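Local coordinates for alkaline phosphatase D (Bacillus subtilis, PDB 2YEQ), which hydrolyses phosphate esters as a secreted phosphodiesterase and alkaline phosphatase of the PhoD family, using an active site that contains iron and calcium, at residues Q331-F339 and W385-E394. Numbering follows the deposited sequence.
With EDO (1,2-ethanediol), chain B.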
loop_
_atom_site.group_PDB
_atom_site.type_symbol
_atom_site.label_atom_id
_atom_site.label_comp_id
_atom_site.label_asym_id
_atom_site.label_seq_id
_atom_site.Cartn_x
_atom_site.Cartn_y
_atom_site.Cartn_z
ATOM N N GLN A 331 1.300 5.772 -4.151
ATOM C CA GLN A 331 2.067 5.751 -2.919
ATOM C C GLN A 331 2.107 7.007 -2.114
ATOM O O GLN A 331 2.095 6.958 -0.871
ATOM C CB GLN A 331 3.534 5.380 -3.250
ATOM C CG GLN A 331 3.743 3.976 -3.784
ATOM C CD GLN A 331 3.263 3.745 -5.202
ATOM O OE1 GLN A 331 3.164 4.671 -6.024
ATOM N NE2 GLN A 331 2.988 2.468 -5.517
ATOM N N ILE A 332 2.238 8.146 -2.799
ATOM C CA ILE A 332 2.712 9.361 -2.164
ATOM C C ILE A 332 1.770 10.571 -2.352
ATOM O O ILE A 332 0.920 10.606 -3.235
ATOM C CB ILE A 332 4.144 9.713 -2.687
ATOM C CG1 ILE A 332 4.192 9.632 -4.205
ATOM C CG2 ILE A 332 5.235 8.787 -2.039
ATOM C CD1 ILE A 332 5.391 10.376 -4.842
ATOM N N PHE A 333 1.943 11.554 -1.493
ATOM C CA PHE A 333 1.051 12.719 -1.433
ATOM C C PHE A 333 0.971 13.452 -2.779
ATOM O O PHE A 333 1.973 13.957 -3.295
ATOM C CB PHE A 333 1.511 13.627 -0.320
ATOM C CG PHE A 333 0.420 14.468 0.302
ATOM C CD1 PHE A 333 -0.107 15.562 -0.364
ATOM C CD2 PHE A 333 -0.027 14.201 1.584
ATOM C CE1 PHE A 333 -1.111 16.364 0.238
ATOM C CE2 PHE A 333 -0.996 15.004 2.190
ATOM C CZ PHE A 333 -1.540 16.073 1.502
ATOM N N PHE A 334 -0.241 13.502 -3.345
ATOM C CA PHE A 334 -0.464 14.028 -4.686
ATOM C C PHE A 334 -0.833 15.526 -4.710
ATOM O O PHE A 334 -0.386 16.269 -5.603
ATOM C CB PHE A 334 -1.565 13.233 -5.367
ATOM C CG PHE A 334 -1.808 13.608 -6.792
ATOM C CD1 PHE A 334 -1.041 13.064 -7.808
ATOM C CD2 PHE A 334 -2.839 14.485 -7.135
ATOM C CE1 PHE A 334 -1.270 13.410 -9.140
ATOM C CE2 PHE A 334 -3.066 14.833 -8.459
ATOM C CZ PHE A 334 -2.298 14.300 -9.458
ATOM N N ALA A 335 -1.670 15.957 -3.772
ATOM C CA ALA A 335 -2.124 17.344 -3.747
ATOM C C ALA A 335 -0.995 18.280 -3.348
ATOM O O ALA A 335 0.031 17.839 -2.817
ATOM C CB ALA A 335 -3.327 17.517 -2.811
ATOM N N LYS A 336 -1.195 19.578 -3.607
ATOM C CA LYS A 336 -0.324 20.623 -3.077
ATOM C C LYS A 336 -0.287 20.530 -1.564
ATOM O O LYS A 336 -1.327 20.396 -0.907
ATOM C CB LYS A 336 -0.813 22.016 -3.531
ATOM C CG LYS A 336 -0.073 23.204 -2.940
ATOM C CD LYS A 336 -0.717 24.556 -3.388
ATOM C CE LYS A 336 -0.322 25.741 -2.499
ATOM N NZ LYS A 336 -0.931 25.762 -1.137
ATOM N N TRP A 337 0.909 20.660 -0.992
ATOM C CA TRP A 337 1.100 20.415 0.422
ATOM C C TRP A 337 2.211 21.290 0.956
ATOM O O TRP A 337 3.320 20.819 1.302
ATOM C CB TRP A 337 1.396 18.915 0.599
ATOM C CG TRP A 337 1.257 18.324 1.970
ATOM C CD1 TRP A 337 0.422 18.709 2.952
ATOM C CD2 TRP A 337 1.950 17.164 2.461
ATOM N NE1 TRP A 337 0.559 17.882 4.043
ATOM C CE2 TRP A 337 1.492 16.924 3.760
ATOM C CE3 TRP A 337 2.925 16.319 1.920
ATOM C CZ2 TRP A 337 1.976 15.886 4.542
ATOM C CZ3 TRP A 337 3.410 15.288 2.695
ATOM C CH2 TRP A 337 2.929 15.070 3.986
ATOM N N ASN A 338 1.906 22.582 1.040
ATOM C CA ASN A 338 2.890 23.604 1.411
ATOM C C ASN A 338 3.058 23.716 2.900
ATOM O O ASN A 338 2.113 24.072 3.600
ATOM C CB ASN A 338 2.470 24.961 0.823
ATOM C CG ASN A 338 3.520 26.054 1.010
ATOM O OD1 ASN A 338 4.636 25.838 1.555
ATOM N ND2 ASN A 338 3.172 27.244 0.543
ATOM N N PHE A 339 4.274 23.461 3.388
ATOM C CA PHE A 339 4.585 23.567 4.813
ATOM C C PHE A 339 5.073 24.951 5.221
ATOM O O PHE A 339 5.249 25.203 6.406
ATOM C CB PHE A 339 5.681 22.562 5.191
ATOM C CG PHE A 339 5.352 21.146 4.834
ATOM C CD1 PHE A 339 4.250 20.513 5.402
ATOM C CD2 PHE A 339 6.145 20.433 3.957
ATOM C CE1 PHE A 339 3.935 19.192 5.071
ATOM C CE2 PHE A 339 5.844 19.108 3.635
ATOM C CZ PHE A 339 4.731 18.496 4.183
ATOM N N TRP A 385 -5.318 12.369 5.518
ATOM C CA TRP A 385 -5.668 13.648 4.913
ATOM C C TRP A 385 -6.739 13.416 3.842
ATOM O O TRP A 385 -6.900 12.313 3.337
ATOM C CB TRP A 385 -4.447 14.312 4.239
ATOM C CG TRP A 385 -3.219 14.514 5.079
ATOM C CD1 TRP A 385 -2.281 13.577 5.387
ATOM C CD2 TRP A 385 -2.749 15.744 5.649
ATOM N NE1 TRP A 385 -1.276 14.128 6.135
ATOM C CE2 TRP A 385 -1.521 15.459 6.302
ATOM C CE3 TRP A 385 -3.246 17.057 5.684
ATOM C CZ2 TRP A 385 -0.791 16.422 6.994
ATOM C CZ3 TRP A 385 -2.520 18.017 6.383
ATOM C CH2 TRP A 385 -1.296 17.691 7.023
ATOM N N ALA A 386 -7.454 14.474 3.462
ATOM C CA ALA A 386 -8.325 14.437 2.311
ATOM C C ALA A 386 -8.314 15.814 1.643
ATOM O O ALA A 386 -8.280 16.825 2.345
ATOM C CB ALA A 386 -9.762 14.036 2.714
ATOM N N SER A 387 -8.310 15.824 0.317
ATOM C CA SER A 387 -8.199 17.056 -0.471
ATOM C C SER A 387 -9.125 17.040 -1.645
ATOM O O SER A 387 -9.265 16.025 -2.346
ATOM C CB SER A 387 -6.767 17.249 -1.050
ATOM O OG SER A 387 -5.853 17.543 -0.017
ATOM N N ASN A 388 -9.699 18.207 -1.932
ATOM C CA ASN A 388 -10.232 18.469 -3.254
ATOM C C ASN A 388 -9.061 18.645 -4.238
ATOM O O ASN A 388 -8.089 19.341 -3.933
ATOM C CB ASN A 388 -11.072 19.771 -3.224
ATOM C CG ASN A 388 -12.375 19.613 -2.427
ATOM O OD1 ASN A 388 -12.773 20.489 -1.635
ATOM N ND2 ASN A 388 -13.022 18.477 -2.620
ATOM N N LEU A 389 -9.166 18.036 -5.405
ATOM C CA LEU A 389 -8.181 18.210 -6.477
ATOM C C LEU A 389 -8.721 19.181 -7.530
ATOM O O LEU A 389 -9.694 18.863 -8.227
ATOM C CB LEU A 389 -7.875 16.866 -7.148
ATOM C CG LEU A 389 -7.258 15.808 -6.206
ATOM C CD1 LEU A 389 -6.991 14.518 -6.984
ATOM C CD2 LEU A 389 -5.986 16.335 -5.534
ATOM N N HIS A 390 -8.069 20.340 -7.639
ATOM C CA HIS A 390 -8.455 21.394 -8.593
ATOM C C HIS A 390 -7.596 21.372 -9.859
ATOM O O HIS A 390 -6.399 21.065 -9.796
ATOM C CB HIS A 390 -8.313 22.746 -7.903
ATOM C CG HIS A 390 -9.366 23.014 -6.883
ATOM N ND1 HIS A 390 -9.246 22.621 -5.566
ATOM C CD2 HIS A 390 -10.549 23.664 -6.976
ATOM C CE1 HIS A 390 -10.310 23.018 -4.895
ATOM N NE2 HIS A 390 -11.120 23.646 -5.729
ATOM N N VAL A 391 -8.174 21.719 -11.009
ATOM C CA VAL A 391 -7.403 21.691 -12.269
ATOM C C VAL A 391 -6.216 22.660 -12.265
ATOM O O VAL A 391 -5.268 22.465 -13.014
ATOM C CB VAL A 391 -8.258 21.918 -13.528
ATOM C CG1 VAL A 391 -9.238 20.772 -13.684
ATOM C CG2 VAL A 391 -8.970 23.308 -13.515
ATOM N N ASP A 392 -6.276 23.670 -11.409
ATOM C CA ASP A 392 -5.142 24.524 -11.137
ATOM C C ASP A 392 -4.943 24.492 -9.640
ATOM O O ASP A 392 -5.789 24.972 -8.887
ATOM C CB ASP A 392 -5.420 25.957 -11.620
ATOM C CG ASP A 392 -4.187 26.836 -11.555
ATOM O OD1 ASP A 392 -3.469 26.772 -10.548
ATOM O OD2 ASP A 392 -3.945 27.589 -12.519
ATOM N N PHE A 393 -3.804 23.942 -9.215
ATOM C CA PHE A 393 -3.527 23.716 -7.797
ATOM C C PHE A 393 -3.366 24.971 -6.972
ATOM O O PHE A 393 -3.339 24.888 -5.747
ATOM C CB PHE A 393 -2.277 22.816 -7.634
ATOM C CG PHE A 393 -2.587 21.331 -7.651
ATOM C CD1 PHE A 393 -3.757 20.851 -8.210
ATOM C CD2 PHE A 393 -1.704 20.419 -7.081
ATOM C CE1 PHE A 393 -4.043 19.502 -8.222
ATOM C CE2 PHE A 393 -1.986 19.069 -7.085
ATOM C CZ PHE A 393 -3.158 18.607 -7.653
ATOM N N GLU A 394 -3.263 26.126 -7.631
ATOM C CA GLU A 394 -3.157 27.414 -6.948
ATOM C C GLU A 394 -4.510 28.151 -6.832
ATOM O O GLU A 394 -4.611 29.144 -6.128
ATOM C CB GLU A 394 -2.139 28.291 -7.691
ATOM C CG GLU A 394 -0.736 27.685 -7.802
ATOM C CD GLU A 394 0.234 28.306 -6.835
ATOM O OE1 GLU A 394 0.762 29.394 -7.167
ATOM O OE2 GLU A 394 0.446 27.715 -5.746
HETATM C C1 EDO B . -5.064 26.150 -3.571
HETATM O O1 EDO B . -4.272 26.033 -2.369
HETATM C C2 EDO B . -6.159 25.093 -3.722
HETATM O O2 EDO B . -5.939 24.122 -4.778
#
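From F333 to K336 the irregular segment 331-339 runs along one side of strand 385-390 and the turn after it, with no hydrogen bond between the two. The chains draw together along the way: CA of F333 lies 9.3 Å from CA of W385, but CA of K336 is 6.5 Å from CA of F393. W385 fills the wider end. Its indole takes two ring edges on the same face: F333 brings CE2 to 3.7 Å from CG of W385, over the five-membered ring, and W337 sets NE1 3.5 Å from CH2 of W385, over the six-membered ring. Both are T-shaped pairs, with planes at about 80°. With CG anti to the backbone N (chi1 -152°), the F333 ring swings out so that CE2 reaches W385, and the face of W337 lies over CE2 of F333. An alanine in place of W385 would probably leave both edges without the face they pack on and open a gap beside I426 and I433. Strand 384-390 belongs to the mixed sheet of the calcineurin-like phosphatase domain, between strands 400-406 and 433-437; segment 331-339 is part of the long loop after strand 325-329 of that sheet. Farther along, CB of A335 rests against S387 and lies 4.0 Å from CD2 of L389, which also meets the edge of the F334 ring. F393 lays its own edge against the chain, CE2 3.5 Å from O of F334, an oxygen that accepts a hydrogen bond from R359. Beyond it, the K336 side chain passes O of F393, which accepts a hydrogen bond from the ethanediol; NZ of K336 bonds to N430, while the carboxylate of E394 stays 5.2 Å from NZ of K336 at OE2.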